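Local atomic coordinates of aluminum resistance protein (PDB entry 3I16), a protein that probably acts as a pyridoxal 5'-phosphate-dependent carbon-sulfur lyase of the methionine gamma-lyase family, with a suggested part in aluminium resistance. Residues D79-Y82 with A83-N87; L194-E197 with D198-S201; P274-G277 with G278-S282; E303-K306 with G307-C311; D127-H130 with D131-G134. All coordinates share one frame; numbering follows the deposited sequence.

Contact 1: D79-Y82 with A83-N87; sequences DAVY and ARVFN
Tyr82 and Phe86, one turn apart on helix 73-86, lie side by side and point the same way, with Tyr82 CD2 3.9 Å from Phe86 CE2. The Tyr82 carbonyl meets Phe86 twice: its O accepts the amide N of Phe86 at 3.0 Å, and it also sits at the edge of the Phe86 ring, 3.2 Å from CD2. Phe86 CG stands anti to the carbonyl carbon (chi1 -71°), which swings the ring back so that its CD2 edge faces that oxygen. The carbonyls of Asp79, Ala80 and Val81 accept the amides of Ala83, Arg84 and Val85 in the same i to i+4 pattern. Asn87, with positive phi, ends the helix in a Schellman motif, a backbone that asparagine tolerates well; its N makes a weak bond to Arg84 O.

The charged ends find their partners outside this turn. Asp79 takes Val93 N on OD1 and a salt bridge from Arg94 on OD2, while Arg84 NE pairs with Glu55. The apolar residues suit the buried faces: Val81 and Val85 pack on Ala51 of helix 17-54, and Tyr82 packs on Ala91 and Val93 of strand 90-94 and on Leu294 of helix 287-318.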
loop_
_atom_site.group_PDB
_atom_site.type_symbol
_atom_site.label_atom_id
_atom_site.label_comp_id
_atom_site.label_asym_id
_atom_site.label_seq_id
_atom_site.Cartn_x
_atom_site.Cartn_y
_atom_site.Cartn_z
ATOM N N ASP B 79 -16.247 5.120 11.157
ATOM C CA ASP B 79 -17.689 5.278 11.040
ATOM C C ASP B 79 -18.232 6.062 12.248
ATOM O O ASP B 79 -19.059 6.977 12.088
ATOM C CB ASP B 79 -18.400 3.936 10.941
ATOM C CG ASP B 79 -18.151 3.219 9.620
ATOM O OD1 ASP B 79 -17.626 3.813 8.651
ATOM O OD2 ASP B 79 -18.459 2.014 9.563
ATOM N N ALA B 80 -17.720 5.734 13.431
ATOM C CA ALA B 80 -18.124 6.392 14.671
ATOM C C ALA B 80 -17.716 7.846 14.688
ATOM O O ALA B 80 -18.480 8.702 15.145
ATOM C CB ALA B 80 -17.539 5.640 15.905
ATOM N N VAL B 81 -16.504 8.138 14.214
ATOM C CA VAL B 81 -16.057 9.537 14.120
ATOM C C VAL B 81 -16.965 10.330 13.169
ATOM O O VAL B 81 -17.360 11.455 13.487
ATOM C CB VAL B 81 -14.579 9.653 13.677
ATOM C CG1 VAL B 81 -14.214 11.095 13.345
ATOM C CG2 VAL B 81 -13.653 9.100 14.764
ATOM N N TYR B 82 -17.284 9.748 12.008
ATOM C CA TYR B 82 -18.161 10.412 11.028
ATOM C C TYR B 82 -19.542 10.709 11.634
ATOM O O TYR B 82 -20.100 11.796 11.444
ATOM C CB TYR B 82 -18.330 9.572 9.747
ATOM C CG TYR B 82 -17.465 9.966 8.570
ATOM C CD1 TYR B 82 -16.087 9.847 8.614
ATOM C CD2 TYR B 82 -18.042 10.412 7.382
ATOM C CE1 TYR B 82 -15.302 10.227 7.529
ATOM C CE2 TYR B 82 -17.262 10.782 6.275
ATOM C CZ TYR B 82 -15.898 10.671 6.355
ATOM O OH TYR B 82 -15.119 11.006 5.270
ATOM N N ALA B 83 -20.076 9.726 12.346
ATOM C CA ALA B 83 -21.382 9.820 13.003
ATOM C C ALA B 83 -21.428 10.949 14.039
ATOM O O ALA B 83 -22.415 11.703 14.093
ATOM C CB ALA B 83 -21.775 8.470 13.605
ATOM N N ARG B 84 -20.338 11.112 14.799
ATOM C CA ARG B 84 -20.229 12.237 15.717
ATOM C C ARG B 84 -20.147 13.572 14.981
ATOM O O ARG B 84 -20.788 14.533 15.403
ATOM C CB ARG B 84 -19.023 12.097 16.639
ATOM C CG ARG B 84 -19.223 11.051 17.707
ATOM C CD ARG B 84 -17.971 10.862 18.511
ATOM N NE ARG B 84 -18.163 9.800 19.489
ATOM C CZ ARG B 84 -18.734 9.969 20.677
ATOM N NH1 ARG B 84 -19.168 11.169 21.073
ATOM N NH2 ARG B 84 -18.857 8.928 21.487
ATOM N N VAL B 85 -19.367 13.645 13.898
ATOM C CA VAL B 85 -19.231 14.896 13.121
ATOM C C VAL B 85 -20.582 15.365 12.583
ATOM O O VAL B 85 -20.918 16.548 12.678
ATOM C CB VAL B 85 -18.231 14.761 11.951
ATOM C CG1 VAL B 85 -18.358 15.934 10.986
ATOM C CG2 VAL B 85 -16.802 14.632 12.468
ATOM N N PHE B 86 -21.346 14.427 12.027
ATOM C CA PHE B 86 -22.682 14.685 11.471
ATOM C C PHE B 86 -23.838 14.586 12.485
ATOM O O PHE B 86 -24.994 14.812 12.143
ATOM C CB PHE B 86 -22.942 13.730 10.296
ATOM C CG PHE B 86 -22.119 14.042 9.077
ATOM C CD1 PHE B 86 -22.466 15.106 8.257
ATOM C CD2 PHE B 86 -21.008 13.288 8.745
ATOM C CE1 PHE B 86 -21.713 15.407 7.121
ATOM C CE2 PHE B 86 -20.260 13.584 7.605
ATOM C CZ PHE B 86 -20.613 14.646 6.804
ATOM N N ASN B 87 -23.526 14.277 13.733
ATOM C CA ASN B 87 -24.536 14.119 14.769
ATOM C C ASN B 87 -25.624 13.136 14.365
ATOM O O ASN B 87 -26.812 13.427 14.482
ATOM C CB ASN B 87 -25.129 15.479 15.175
ATOM C CG ASN B 87 -24.070 16.438 15.694
ATOM O OD1 ASN B 87 -23.352 16.107 16.638
ATOM N ND2 ASN B 87 -23.970 17.636 15.086
#

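Contact 2: L194-E197 with D198-S201; sequences LLIE and DIKS. With EDO (1,2-ethanediol), chain N.
The start of helix 196-209 is held by a side chain of its own first turn: Asp198, three residues beyond the N-cap Leu195, reaches back so that OD2 accepts the Leu195 N-H at 2.9 Å. The donor approaches on the anti side of the carboxylate, 26° out of its plane, and the bond is fairly straight. Asp198 CG lies beside its own backbone N (chi1 -59°), which turns the carboxylate toward the helix start. This is one half of a capping box; the reciprocal bond is missing because leucine at the N-cap has no polar side chain to offer.

Alongside it runs a hydrophobic staple. Leu194, just before the cap, sets its CB 4.1 Å from CG1 of Ile199 in the first turn, two branched aliphatic chains crossing at a slant. The helix so begun is the crossover of a beta-alpha-beta unit between strands 177-183 and 214-218, and Leu194 is backbone-bonded to Arg184, just after strand 177-183.

On the outer side the carboxylates of Glu197 and Asp198 come within 4.2 Å (OE2 to OD1), their planes 75° apart. A water donates to both, 2.9 Å from Glu197 OE2 and 2.7 Å from Asp198 OD1, and the helix start probably eases the two negative charges as well. A 1,2-ethanediol, probably from the crystallisation liquor, donates O2 to Asp198 OD2 at 2.7 Å and is also held by Lys161. Farther along, Ser201 turns its hydroxyl back, OG donating to Asp198 O at 2.8 Å.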
loop_
_atom_site.group_PDB
_atom_site.type_symbol
_atom_site.label_atom_id
_atom_site.label_comp_id
_atom_site.label_asym_id
_atom_site.label_seq_id
_atom_site.Cartn_x
_atom_site.Cartn_y
_atom_site.Cartn_z
ATOM N N LEU B 194 -28.805 24.586 -2.387
ATOM C CA LEU B 194 -29.703 24.733 -1.229
ATOM C C LEU B 194 -28.949 24.968 0.056
ATOM O O LEU B 194 -28.046 24.220 0.400
ATOM C CB LEU B 194 -30.596 23.511 -0.992
ATOM C CG LEU B 194 -31.708 23.172 -1.961
ATOM C CD1 LEU B 194 -32.634 22.213 -1.234
ATOM C CD2 LEU B 194 -32.475 24.384 -2.396
ATOM N N LEU B 195 -29.355 25.997 0.787
ATOM C CA LEU B 195 -28.760 26.295 2.057
ATOM C C LEU B 195 -29.321 25.313 3.103
ATOM O O LEU B 195 -30.357 24.686 2.895
ATOM C CB LEU B 195 -29.086 27.721 2.456
ATOM C CG LEU B 195 -28.623 28.856 1.521
ATOM C CD1 LEU B 195 -29.211 30.189 1.962
ATOM C CD2 LEU B 195 -27.121 28.949 1.450
ATOM N N ILE B 196 -28.642 25.202 4.233
ATOM C CA ILE B 196 -29.107 24.347 5.326
ATOM C C ILE B 196 -30.523 24.745 5.772
ATOM O O ILE B 196 -31.330 23.859 6.117
ATOM C CB ILE B 196 -28.138 24.384 6.541
ATOM C CG1 ILE B 196 -26.794 23.731 6.192
ATOM C CG2 ILE B 196 -28.806 23.750 7.803
ATOM C CD1 ILE B 196 -26.837 22.214 5.835
ATOM N N GLU B 197 -30.830 26.052 5.771
ATOM C CA GLU B 197 -32.179 26.523 6.138
ATOM C C GLU B 197 -33.239 26.070 5.133
ATOM O O GLU B 197 -34.376 25.791 5.524
ATOM C CB GLU B 197 -32.246 28.050 6.327
ATOM C CG GLU B 197 -32.094 28.854 5.033
ATOM C CD GLU B 197 -32.301 30.349 5.205
ATOM O OE1 GLU B 197 -32.124 30.867 6.326
ATOM O OE2 GLU B 197 -32.635 31.009 4.190
ATOM N N ASP B 198 -32.874 26.007 3.848
ATOM C CA ASP B 198 -33.795 25.526 2.801
ATOM C C ASP B 198 -34.028 24.034 2.997
ATOM O O ASP B 198 -35.125 23.539 2.803
ATOM C CB ASP B 198 -33.229 25.738 1.390
ATOM C CG ASP B 198 -32.918 27.223 1.059
ATOM O OD1 ASP B 198 -33.729 28.108 1.362
ATOM O OD2 ASP B 198 -31.852 27.489 0.458
ATOM N N ILE B 199 -32.977 23.309 3.367
ATOM C CA ILE B 199 -33.090 21.882 3.601
ATOM C C ILE B 199 -34.000 21.638 4.800
ATOM O O ILE B 199 -34.873 20.775 4.740
ATOM C CB ILE B 199 -31.715 21.214 3.789
ATOM C CG1 ILE B 199 -30.962 21.230 2.449
ATOM C CG2 ILE B 199 -31.898 19.769 4.303
ATOM C CD1 ILE B 199 -29.466 20.871 2.506
ATOM N N LYS B 200 -33.825 22.425 5.864
ATOM C CA LYS B 200 -34.685 22.332 7.031
ATOM C C LYS B 200 -36.147 22.579 6.642
ATOM O O LYS B 200 -37.030 21.855 7.073
ATOM C CB LYS B 200 -34.295 23.354 8.104
ATOM C CG LYS B 200 -35.125 23.232 9.404
ATOM C CD LYS B 200 -34.715 24.258 10.439
ATOM C CE LYS B 200 -35.347 23.964 11.818
ATOM N NZ LYS B 200 -36.816 23.816 11.792
ATOM N N SER B 201 -36.409 23.595 5.835
ATOM C CA SER B 201 -37.796 23.888 5.473
ATOM C C SER B 201 -38.431 22.704 4.726
ATOM O O SER B 201 -39.585 22.420 4.938
ATOM C CB SER B 201 -37.915 25.198 4.675
ATOM O OG SER B 201 -37.439 24.998 3.366
HETATM C C1 EDO N . -31.638 28.136 -2.918
HETATM O O1 EDO N . -32.275 29.173 -3.665
HETATM C C2 EDO N . -30.585 28.770 -2.023
HETATM O O2 EDO N . -31.189 29.652 -1.077
HETATM O O HOH W 1 -33.341 30.739 1.379
#

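Contact 3: P274-G277 with G278-S282; sequences PGIG and GECGS
The amide N of Glu279 donates to the carbonyl O of Ile276 at 3.2 Å, a nearly straight bond (160°) that closes a four-residue reverse turn. With Gly277 and Gly278 at its corners, this is a type II' beta turn, lying in the loop between helices 261-271 and 287-318. Glycine suits the first corner, because the positive phi of Gly277 (57°) favours it. Gly275, just ahead of the turn, also has positive phi, with backbone angles that call for glycine.

The donor arrives tilted out of the plane of the Ile276 carbonyl. Glu279 CB approaches the same oxygen to 3.5 Å, and the extended chain runs back past Ile276 O, with Glu279 OE1 4.1 Å from it. Glu279, the last residue of the turn, is exposed, which suits a charged side chain.

Polar atoms of the turn have partners beyond it: Gly277 O takes the hydroxyl of Thr272, and Gly278 O takes Arg94. The loop also forms part of a subunit interface, where Pro274 packs on Asp131, Ile276 on Thr128 and Cys280 on Val98 of the second subunit. In its own subunit Cys280 touches Tyr68, a cofactor-binding residue whose pyridoxal 5'-phosphate is not the one held by this chain.

One apolar touch bridges the two limbs of the turn. Ile276 places CG2 anti to its amide nitrogen and CG1 beside it (chi1 -58°), leaving the CG2 methyl to meet Cys280 CB at 3.8 Å.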
loop_
_atom_site.group_PDB
_atom_site.type_symbol
_atom_site.label_atom_id
_atom_site.label_comp_id
_atom_site.label_asym_id
_atom_site.label_seq_id
_atom_site.Cartn_x
_atom_site.Cartn_y
_atom_site.Cartn_z
ATOM N N PRO B 274 -27.497 -8.765 1.977
ATOM C CA PRO B 274 -28.217 -9.071 3.209
ATOM C C PRO B 274 -27.486 -10.138 4.023
ATOM O O PRO B 274 -26.986 -11.130 3.458
ATOM C CB PRO B 274 -29.544 -9.613 2.689
ATOM C CG PRO B 274 -29.790 -8.775 1.449
ATOM C CD PRO B 274 -28.425 -8.596 0.838
ATOM N N GLY B 275 -27.373 -9.893 5.331
ATOM C CA GLY B 275 -26.726 -10.825 6.237
ATOM C C GLY B 275 -25.263 -10.564 6.423
ATOM O O GLY B 275 -24.662 -11.150 7.309
ATOM N N ILE B 276 -24.669 -9.723 5.569
ATOM C CA ILE B 276 -23.262 -9.312 5.700
ATOM C C ILE B 276 -23.214 -7.806 6.040
ATOM O O ILE B 276 -22.655 -7.401 7.059
ATOM C CB ILE B 276 -22.438 -9.566 4.411
ATOM C CG1 ILE B 276 -22.472 -11.055 3.990
ATOM C CG2 ILE B 276 -20.992 -9.061 4.586
ATOM C CD1 ILE B 276 -21.935 -12.075 5.014
ATOM N N GLY B 277 -23.779 -6.974 5.174
ATOM C CA GLY B 277 -23.788 -5.532 5.407
ATOM C C GLY B 277 -22.371 -5.023 5.567
ATOM O O GLY B 277 -21.471 -5.431 4.811
ATOM N N GLY B 278 -22.150 -4.199 6.594
ATOM C CA GLY B 278 -20.822 -3.615 6.851
ATOM C C GLY B 278 -19.848 -4.430 7.689
ATOM O O GLY B 278 -18.743 -3.976 7.945
ATOM N N GLU B 279 -20.228 -5.640 8.091
ATOM C CA GLU B 279 -19.360 -6.463 8.944
ATOM C C GLU B 279 -18.120 -7.017 8.269
ATOM O O GLU B 279 -17.169 -7.378 8.957
ATOM C CB GLU B 279 -20.117 -7.650 9.495
ATOM C CG GLU B 279 -21.224 -7.343 10.455
ATOM C CD GLU B 279 -21.719 -8.634 11.104
ATOM O OE1 GLU B 279 -22.879 -9.024 10.836
ATOM O OE2 GLU B 279 -20.917 -9.292 11.821
ATOM N N CYS B 280 -18.158 -7.166 6.947
ATOM C CA CYS B 280 -16.976 -7.609 6.202
ATOM C C CYS B 280 -16.546 -6.493 5.299
ATOM O O CYS B 280 -17.388 -5.728 4.802
ATOM C CB CYS B 280 -17.231 -8.857 5.358
ATOM S SG CYS B 280 -17.304 -10.356 6.299
ATOM N N GLY B 281 -15.250 -6.418 5.047
ATOM C CA GLY B 281 -14.705 -5.357 4.199
ATOM C C GLY B 281 -13.393 -4.833 4.757
ATOM O O GLY B 281 -13.388 -3.956 5.618
ATOM N N SER B 282 -12.286 -5.393 4.290
ATOM C CA SER B 282 -10.959 -4.917 4.686
ATOM C C SER B 282 -10.742 -3.603 3.966
ATOM O O SER B 282 -11.402 -3.315 2.977
ATOM C CB SER B 282 -9.880 -5.932 4.367
ATOM O OG SER B 282 -10.028 -6.429 3.051
#

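Contact 4: E303-K306 with G307-C311; sequences EALK and GAILC. With EDO (1,2-ethanediol), chain L.
Along the middle of the long helix 287-318 one face is apolar and another carries a charged pair, and both are built from residues three or four positions apart. On the apolar face Leu305 meets Ile309, Leu305 CG lying 4.2 Å from Ile309 CD1. Leu305 has CG anti to the amide nitrogen (chi1 -173°), while Ile309 folds CG1 back along the helix until it rests 3.3 Å from Leu305 O. The small Ala308 fills in beside them, its CB 4.3 Å from Leu305 CD1.

Regular backbone bonds tie the turn, from Gly307 N to Glu303 O through Leu310 N to Lys306 O.

On the polar face Glu303 and Lys306 share a 1,2-ethanediol, probably from the crystallisation liquor. Its O2 donates to Glu303 OE2 at 2.7 Å and accepts from Lys306 NZ at 3.0 Å, so one hydroxyl links the opposite charges. The lysine chain is extended beyond CG, which carries NZ out to this point. NZ also has a salt bridge to Asp38, and Glu303 OE1 takes the amide of Phe411, so both charges are met in this mostly buried place.

Glu303 also meets His299 of the third subunit. Within the chain, Leu305 and Ile309 pack on Leu37 of helix 17-54, Leu310 and Cys311 face helix 411-425, and Ala308 lies on Gln335 of strand 335-338.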
loop_
_atom_site.group_PDB
_atom_site.type_symbol
_atom_site.label_atom_id
_atom_site.label_comp_id
_atom_site.label_asym_id
_atom_site.label_seq_id
_atom_site.Cartn_x
_atom_site.Cartn_y
_atom_site.Cartn_z
ATOM N N GLU B 303 -10.503 26.451 1.361
ATOM C CA GLU B 303 -9.526 26.866 0.365
ATOM C C GLU B 303 -10.216 26.835 -0.997
ATOM O O GLU B 303 -10.100 27.771 -1.773
ATOM C CB GLU B 303 -8.304 25.934 0.349
ATOM C CG GLU B 303 -7.435 25.983 1.586
ATOM C CD GLU B 303 -6.843 27.373 1.845
ATOM O OE1 GLU B 303 -6.281 27.992 0.912
ATOM O OE2 GLU B 303 -6.916 27.827 2.994
ATOM N N ALA B 304 -10.960 25.759 -1.270
ATOM C CA ALA B 304 -11.685 25.610 -2.534
ATOM C C ALA B 304 -12.770 26.672 -2.676
ATOM O O ALA B 304 -12.954 27.249 -3.764
ATOM C CB ALA B 304 -12.307 24.193 -2.657
ATOM N N LEU B 305 -13.495 26.926 -1.592
ATOM C CA LEU B 305 -14.572 27.893 -1.654
ATOM C C LEU B 305 -14.046 29.319 -1.901
ATOM O O LEU B 305 -14.663 30.071 -2.646
ATOM C CB LEU B 305 -15.420 27.865 -0.389
ATOM C CG LEU B 305 -16.655 28.744 -0.494
ATOM C CD1 LEU B 305 -17.577 28.164 -1.576
ATOM C CD2 LEU B 305 -17.320 28.821 0.830
ATOM N N LYS B 306 -12.923 29.674 -1.276
ATOM C CA LYS B 306 -12.260 30.974 -1.524
ATOM C C LYS B 306 -11.878 31.100 -3.006
ATOM O O LYS B 306 -12.020 32.180 -3.648
ATOM C CB LYS B 306 -11.045 31.159 -0.599
ATOM C CG LYS B 306 -11.448 31.496 0.804
ATOM C CD LYS B 306 -10.262 31.592 1.766
ATOM C CE LYS B 306 -10.746 31.818 3.194
ATOM N NZ LYS B 306 -9.636 32.093 4.168
ATOM N N GLY B 307 -11.447 29.993 -3.578
ATOM C CA GLY B 307 -11.171 29.955 -5.013
ATOM C C GLY B 307 -12.424 30.213 -5.848
ATOM O O GLY B 307 -12.363 30.927 -6.847
ATOM N N ALA B 308 -13.552 29.622 -5.445
ATOM C CA ALA B 308 -14.832 29.824 -6.131
ATOM C C ALA B 308 -15.276 31.290 -6.082
ATOM O O ALA B 308 -15.737 31.848 -7.086
ATOM C CB ALA B 308 -15.926 28.915 -5.524
ATOM N N ILE B 309 -15.115 31.912 -4.913
ATOM C CA ILE B 309 -15.520 33.304 -4.723
ATOM C C ILE B 309 -14.648 34.228 -5.577
ATOM O O ILE B 309 -15.157 35.144 -6.229
ATOM C CB ILE B 309 -15.469 33.707 -3.217
ATOM C CG1 ILE B 309 -16.469 32.838 -2.413
ATOM C CG2 ILE B 309 -15.775 35.166 -3.071
ATOM C CD1 ILE B 309 -16.341 32.912 -0.882
ATOM N N LEU B 310 -13.341 33.991 -5.576
ATOM C CA LEU B 310 -12.434 34.757 -6.430
ATOM C C LEU B 310 -12.818 34.580 -7.916
ATOM O O LEU B 310 -12.819 35.533 -8.668
ATOM C CB LEU B 310 -10.999 34.314 -6.235
ATOM C CG LEU B 310 -9.966 34.773 -7.276
ATOM C CD1 LEU B 310 -9.817 36.274 -7.244
ATOM C CD2 LEU B 310 -8.626 34.051 -7.004
ATOM N N CYS B 311 -13.070 33.334 -8.319
ATOM C CA CYS B 311 -13.457 33.047 -9.689
ATOM C C CYS B 311 -14.718 33.842 -10.013
ATOM O O CYS B 311 -14.763 34.506 -11.020
ATOM C CB CYS B 311 -13.706 31.555 -9.874
ATOM S SG CYS B 311 -14.191 31.133 -11.573
HETATM C C1 EDO L . -5.996 31.222 1.874
HETATM O O1 EDO L . -5.141 30.102 1.613
HETATM C C2 EDO L . -6.334 31.329 3.355
HETATM O O2 EDO L . -7.287 30.338 3.785
#

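Contact 5: D127-H130 with D131-G134; sequences DTLH and DVIG
Leu129 holds a chi1 of -136°, well off a staggered position, whereas Ile133 sets CG1 anti to its carbonyl carbon (chi1 -64°); together these turns bring Leu129 CG and Ile133 CD1 to 4.0 Å. Ile133 also lays CG1 against the Leu129 carbonyl, 3.4 Å from its O, the very oxygen that accepts Ile133 N at 3.0 Å. Val132 adds its CG2 methyl to the same apolar surface, 4.2 Å from Leu129 CD1. Branched and aliphatic residues suit this buried side, where Leu129 rests on Thr101 and Leu104 of helix 100-111.

On another side a water enters the backbone bonding. Asp127 O and Asp131 N, spaced as for a helical bond, stand too far apart to make one, and the water fills the step: it donates to Asp127 O at 2.8 Å and accepts from Asp131 N at 2.7 Å. His130 sends NE2 back to Pro125 O, which probably holds the turn of its ring. At the far end Gly134 N donates to His130 O at 2.8 Å, though bent (141°). Its positive phi calls for glycine where the helix stops.

Thr128, whose OG1 is bonded to that of the cofactor-binding Thr101, lies next to Tyr126, another residue of the pyridoxal 5'-phosphate site. Helix 129-133 belongs to the beta-alpha-beta connection between strands 117-120 and 150-153, part of the sheet-and-helix domain that carries the cofactor in this clan of PLP enzymes.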
loop_
_atom_site.group_PDB
_atom_site.type_symbol
_atom_site.label_atom_id
_atom_site.label_comp_id
_atom_site.label_asym_id
_atom_site.label_seq_id
_atom_site.Cartn_x
_atom_site.Cartn_y
_atom_site.Cartn_z
ATOM N N ASP B 127 -27.422 14.047 -13.455
ATOM C CA ASP B 127 -27.381 13.110 -14.570
ATOM C C ASP B 127 -27.145 11.642 -14.321
ATOM O O ASP B 127 -27.886 10.801 -14.829
ATOM C CB ASP B 127 -26.305 13.549 -15.584
ATOM C CG ASP B 127 -26.497 14.978 -16.072
ATOM O OD1 ASP B 127 -26.398 15.904 -15.230
ATOM O OD2 ASP B 127 -26.711 15.161 -17.289
ATOM N N THR B 128 -26.104 11.333 -13.567
ATOM C CA THR B 128 -25.709 9.939 -13.390
ATOM C C THR B 128 -26.744 9.140 -12.587
ATOM O O THR B 128 -26.752 7.915 -12.660
ATOM C CB THR B 128 -24.312 9.818 -12.754
ATOM O OG1 THR B 128 -24.394 10.141 -11.356
ATOM C CG2 THR B 128 -23.326 10.761 -13.441
ATOM N N LEU B 129 -27.658 9.835 -11.890
ATOM C CA LEU B 129 -28.676 9.153 -11.106
ATOM C C LEU B 129 -29.852 8.708 -11.971
ATOM O O LEU B 129 -30.633 7.841 -11.567
ATOM C CB LEU B 129 -29.125 10.054 -9.956
ATOM C CG LEU B 129 -29.296 9.464 -8.565
ATOM C CD1 LEU B 129 -28.097 8.589 -8.130
ATOM C CD2 LEU B 129 -29.490 10.627 -7.587
ATOM N N HIS B 130 -29.959 9.223 -13.190
ATOM C CA HIS B 130 -31.109 8.879 -14.040
ATOM C C HIS B 130 -31.218 7.390 -14.370
ATOM O O HIS B 130 -32.321 6.834 -14.366
ATOM C CB HIS B 130 -31.116 9.727 -15.310
ATOM C CG HIS B 130 -31.347 11.192 -15.053
ATOM N ND1 HIS B 130 -32.122 11.973 -15.879
ATOM C CD2 HIS B 130 -30.950 11.999 -14.036
ATOM C CE1 HIS B 130 -32.152 13.207 -15.409
ATOM N NE2 HIS B 130 -31.446 13.250 -14.294
ATOM N N ASP B 131 -30.089 6.740 -14.629
ATOM C CA ASP B 131 -30.079 5.303 -14.903
ATOM C C ASP B 131 -30.300 4.448 -13.650
ATOM O O ASP B 131 -30.815 3.340 -13.737
ATOM C CB ASP B 131 -28.763 4.895 -15.565
ATOM C CG ASP B 131 -28.665 5.343 -17.029
ATOM O OD1 ASP B 131 -29.672 5.784 -17.624
ATOM O OD2 ASP B 131 -27.556 5.235 -17.580
ATOM N N VAL B 132 -29.884 4.967 -12.506
ATOM C CA VAL B 132 -30.029 4.295 -11.240
ATOM C C VAL B 132 -31.503 4.217 -10.905
ATOM O O VAL B 132 -31.995 3.170 -10.476
ATOM C CB VAL B 132 -29.258 5.040 -10.126
ATOM C CG1 VAL B 132 -29.480 4.390 -8.783
ATOM C CG2 VAL B 132 -27.742 5.079 -10.451
ATOM N N ILE B 133 -32.209 5.329 -11.139
ATOM C CA ILE B 133 -33.637 5.445 -10.840
ATOM C C ILE B 133 -34.497 4.805 -11.922
ATOM O O ILE B 133 -35.532 4.199 -11.635
ATOM C CB ILE B 133 -34.041 6.944 -10.678
ATOM C CG1 ILE B 133 -33.315 7.545 -9.467
ATOM C CG2 ILE B 133 -35.547 7.055 -10.511
ATOM C CD1 ILE B 133 -33.218 9.064 -9.438
ATOM N N GLY B 134 -34.042 4.931 -13.162
ATOM C CA GLY B 134 -34.762 4.443 -14.333
ATOM C C GLY B 134 -35.735 5.502 -14.839
ATOM O O GLY B 134 -36.752 5.164 -15.428
HETATM O O HOH W 2 -28.046 8.205 -15.741
#

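How the contacts relate
Contact 5 comes close to the bound pyridoxal 5'-phosphate: the Thr128 side chain is about 5 Å away, against about 10 Å for Leu194 of contact 2 and about 13 Å for Tyr82 of contact 1 and Ala304 of contact 4. Contact 3 relates to a cofactor site through Cys280, its side chain about 4 Å from that of Tyr68. Within one chain contacts 3 and 5 are 26 Å apart between centres, yet they meet across the subunit interface, Pro274 against Asp131. Contacts 1 and 3 approach to about 6 Å at their nearest atoms, and Arg94 holds both Asp79 and Gly278. Contacts 2 and 4, 22 Å apart between centres, share the loop of Lys329, Arg330 and Ser331.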